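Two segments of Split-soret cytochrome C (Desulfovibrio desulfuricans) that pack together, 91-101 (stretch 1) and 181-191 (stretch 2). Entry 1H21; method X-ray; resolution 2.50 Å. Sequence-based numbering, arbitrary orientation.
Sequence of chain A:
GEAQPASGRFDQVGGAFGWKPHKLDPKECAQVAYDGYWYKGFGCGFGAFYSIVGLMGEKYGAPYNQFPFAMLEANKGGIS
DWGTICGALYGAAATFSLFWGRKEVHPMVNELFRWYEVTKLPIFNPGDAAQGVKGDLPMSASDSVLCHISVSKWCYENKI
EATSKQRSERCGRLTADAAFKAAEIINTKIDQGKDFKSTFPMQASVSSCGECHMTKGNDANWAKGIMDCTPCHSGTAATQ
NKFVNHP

Stretch 1 (91-101) GAAATFSLFWG
Stretch 2 (181-191) KAAEIINTKID

Two helical segments of one chain run side by side in the same direction, their N-to-C axes 22° apart and 10.0 Å apart at closest approach. Stretch 2 is regular α-helix throughout, with i+4 to i amide bonds. In stretch 1 the amides of Thr 95 to Phe 99 bond to the carbonyl three residues back, as in Leu 98 N to Thr 95 O (2.9 Å); Trp 100 N makes an i+4 bond with Phe 96 O (2.9 Å), and Trp 100 itself has left the helix (phi/psi -125/160). Register is set by two pairs: the CA atoms of Ala 92 and Ala 182 lie 6.0 Å apart, those of Phe 96 and Ile 186 7.5 Å. At the first pair both methyls point toward the partner and meet, Ala 92 CB to Ala 182 CB at 3.5 Å. One turn on, the Phe 96 ring is the bump, its tip set in the hollow formed by Ala 182, Ile 185 and Ile 186. Phe 96 (chi1 -55°, m; chi2 -10°) leaves its helix sideways, but its ring end comes nearer stretch 2: CZ lies 4.1 Å from Ala 182 CB and 4.4 Å from Ile 185 CG2, while CE1 presses to 3.4 Å from Ile 186 CG1. Ile 186 (m, t) also starts sideways; its CD1 reaches 3.9 Å from Thr 95 OG1. Thr 95 OG1 (rotamer p) donates to Ala 92 O at 2.7 Å. Beyond Phe 96, Trp 100 (chi1 -57°, m; chi2 -81°) spreads its indole against stretch 2. The chain of Lys 189 (t, p, t, t) lies over one face: CG is 3.4 Å from Trp 100 CZ2 and makes a CH-pi contact, and NZ sits 4.8 Å from the centroid of the Trp 100 five-membered ring, a cation-pi arrangement. At the ring edge, Trp 100 CH2 meets Ile 186 CG2 at 4.4 Å and Ile 190 CG1 at 4.3 Å. No hydrogen bond crosses the contact.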

# COMPACT_ATOMS: atom_id res chain seq x y z
N GLY A 91 5.27 -3.24 -4.83
CA GLY A 91 5.83 -4.46 -5.38
C GLY A 91 7.35 -4.51 -5.24
O GLY A 91 7.90 -5.55 -4.89
N ALA A 92 8.01 -3.38 -5.49
CA ALA A 92 9.46 -3.33 -5.39
C ALA A 92 9.94 -3.33 -3.95
O ALA A 92 10.83 -4.10 -3.60
CB ALA A 92 10.01 -2.11 -6.14
N ALA A 93 9.34 -2.51 -3.10
CA ALA A 93 9.78 -2.45 -1.72
C ALA A 93 9.48 -3.73 -0.94
O ALA A 93 10.18 -4.05 0.01
CB ALA A 93 9.16 -1.26 -1.03
N ALA A 94 8.44 -4.45 -1.35
CA ALA A 94 8.04 -5.65 -0.64
C ALA A 94 9.09 -6.72 -0.73
O ALA A 94 9.26 -7.51 0.22
CB ALA A 94 6.73 -6.18 -1.20
N THR A 95 9.77 -6.76 -1.87
CA THR A 95 10.83 -7.75 -2.10
C THR A 95 11.95 -7.61 -1.07
O THR A 95 12.51 -8.61 -0.61
CB THR A 95 11.43 -7.65 -3.54
OG1 THR A 95 12.18 -6.44 -3.68
CG2 THR A 95 10.36 -7.66 -4.58
N PHE A 96 12.22 -6.38 -0.64
CA PHE A 96 13.28 -6.14 0.33
C PHE A 96 13.01 -6.90 1.62
O PHE A 96 13.96 -7.32 2.32
CB PHE A 96 13.42 -4.66 0.66
CG PHE A 96 13.62 -3.77 -0.52
CD1 PHE A 96 13.87 -4.31 -1.79
CD2 PHE A 96 13.56 -2.39 -0.36
CE1 PHE A 96 14.07 -3.49 -2.88
CE2 PHE A 96 13.76 -1.55 -1.45
CZ PHE A 96 14.02 -2.10 -2.71
N SER A 97 11.74 -7.08 1.94
CA SER A 97 11.39 -7.76 3.17
C SER A 97 11.52 -9.27 3.12
O SER A 97 11.33 -9.94 4.14
CB SER A 97 10.05 -7.29 3.70
OG SER A 97 10.18 -5.96 4.20
N LEU A 98 11.90 -9.78 1.95
CA LEU A 98 12.14 -11.21 1.77
C LEU A 98 13.57 -11.55 2.20
O LEU A 98 13.89 -12.71 2.52
CB LEU A 98 11.97 -11.58 0.31
CG LEU A 98 10.52 -11.47 -0.17
CD1 LEU A 98 10.47 -11.72 -1.66
CD2 LEU A 98 9.61 -12.45 0.60
N PHE A 99 14.41 -10.52 2.26
CA PHE A 99 15.80 -10.67 2.60
C PHE A 99 16.25 -9.94 3.87
O PHE A 99 17.07 -10.47 4.64
CB PHE A 99 16.65 -10.23 1.41
CG PHE A 99 16.14 -10.71 0.08
CD1 PHE A 99 15.45 -9.83 -0.76
CD2 PHE A 99 16.31 -12.03 -0.32
CE1 PHE A 99 14.94 -10.27 -2.00
CE2 PHE A 99 15.80 -12.48 -1.55
CZ PHE A 99 15.11 -11.60 -2.39
N TRP A 100 15.72 -8.74 4.11
CA TRP A 100 16.14 -7.96 5.27
C TRP A 100 14.99 -7.53 6.17
O TRP A 100 13.85 -7.46 5.74
CB TRP A 100 16.90 -6.72 4.82
CG TRP A 100 18.08 -7.03 3.98
CD1 TRP A 100 19.30 -7.40 4.43
CD2 TRP A 100 18.15 -7.04 2.54
NE1 TRP A 100 20.14 -7.67 3.38
CE2 TRP A 100 19.46 -7.46 2.20
CE3 TRP A 100 17.24 -6.76 1.51
CZ2 TRP A 100 19.89 -7.60 0.86
CZ3 TRP A 100 17.67 -6.91 0.18
CH2 TRP A 100 18.99 -7.33 -0.13
N GLY A 101 15.30 -7.20 7.41
CA GLY A 101 14.26 -6.76 8.31
C GLY A 101 14.12 -5.25 8.40
O GLY A 101 14.93 -4.49 7.87
N LYS A 181 15.13 1.16 -10.59
CA LYS A 181 15.68 1.80 -9.39
C LYS A 181 15.79 0.85 -8.20
O LYS A 181 16.78 0.84 -7.48
CB LYS A 181 14.81 3.01 -9.01
CG LYS A 181 15.30 3.73 -7.77
CD LYS A 181 16.74 4.18 -7.97
CE LYS A 181 17.26 4.94 -6.76
NZ LYS A 181 18.64 5.44 -7.01
N ALA A 182 14.74 0.06 -7.97
CA ALA A 182 14.73 -0.88 -6.86
C ALA A 182 15.86 -1.88 -7.04
O ALA A 182 16.52 -2.26 -6.06
CB ALA A 182 13.37 -1.63 -6.78
N ALA A 183 16.06 -2.30 -8.29
CA ALA A 183 17.11 -3.25 -8.62
C ALA A 183 18.45 -2.65 -8.21
O ALA A 183 19.21 -3.27 -7.46
CB ALA A 183 17.10 -3.57 -10.12
N GLU A 184 18.71 -1.40 -8.61
CA GLU A 184 19.97 -0.76 -8.24
C GLU A 184 20.16 -0.69 -6.73
O GLU A 184 21.26 -0.91 -6.23
CB GLU A 184 20.04 0.64 -8.80
CG GLU A 184 20.02 0.69 -10.31
CD GLU A 184 20.43 2.06 -10.83
OE1 GLU A 184 20.21 3.06 -10.12
OE2 GLU A 184 20.99 2.12 -11.94
N ILE A 185 19.09 -0.40 -6.02
CA ILE A 185 19.14 -0.32 -4.57
C ILE A 185 19.47 -1.70 -3.98
O ILE A 185 20.29 -1.82 -3.05
CB ILE A 185 17.79 0.17 -4.00
CG1 ILE A 185 17.53 1.60 -4.46
CG2 ILE A 185 17.78 0.11 -2.48
CD1 ILE A 185 16.13 2.09 -4.19
N ILE A 186 18.84 -2.75 -4.52
CA ILE A 186 19.11 -4.09 -4.00
C ILE A 186 20.60 -4.39 -4.18
O ILE A 186 21.28 -4.76 -3.23
CB ILE A 186 18.25 -5.17 -4.71
CG1 ILE A 186 16.81 -5.11 -4.17
CG2 ILE A 186 18.87 -6.56 -4.50
CD1 ILE A 186 15.80 -5.87 -5.04
N ASN A 187 21.11 -4.15 -5.40
CA ASN A 187 22.51 -4.38 -5.71
C ASN A 187 23.39 -3.65 -4.71
O ASN A 187 24.25 -4.25 -4.05
CB ASN A 187 22.85 -3.90 -7.12
CG ASN A 187 22.31 -4.82 -8.19
OD1 ASN A 187 21.96 -5.98 -7.93
ND2 ASN A 187 22.27 -4.31 -9.42
N THR A 188 23.15 -2.35 -4.56
CA THR A 188 23.94 -1.57 -3.63
C THR A 188 23.85 -2.11 -2.20
O THR A 188 24.84 -2.10 -1.47
CB THR A 188 23.54 -0.07 -3.74
OG1 THR A 188 23.67 0.32 -5.11
CG2 THR A 188 24.43 0.83 -2.87
N LYS A 189 22.69 -2.63 -1.80
CA LYS A 189 22.53 -3.19 -0.45
C LYS A 189 23.41 -4.44 -0.27
O LYS A 189 24.09 -4.62 0.75
CB LYS A 189 21.05 -3.55 -0.18
CG LYS A 189 20.77 -4.29 1.13
CD LYS A 189 21.25 -3.49 2.33
CE LYS A 189 20.87 -4.18 3.62
NZ LYS A 189 21.29 -3.42 4.82
N ILE A 190 23.37 -5.31 -1.27
CA ILE A 190 24.15 -6.52 -1.23
C ILE A 190 25.63 -6.15 -1.09
O ILE A 190 26.36 -6.82 -0.33
CB ILE A 190 23.95 -7.38 -2.51
CG1 ILE A 190 22.50 -7.88 -2.62
CG2 ILE A 190 24.88 -8.56 -2.49
CD1 ILE A 190 22.21 -8.82 -3.81
N ASP A 191 26.07 -5.09 -1.79
CA ASP A 191 27.47 -4.62 -1.73
C ASP A 191 27.87 -3.96 -0.43
O ASP A 191 28.84 -4.36 0.21
CB ASP A 191 27.78 -3.65 -2.87
CG ASP A 191 27.85 -4.33 -4.23
OD1 ASP A 191 28.10 -5.57 -4.30
OD2 ASP A 191 27.64 -3.62 -5.25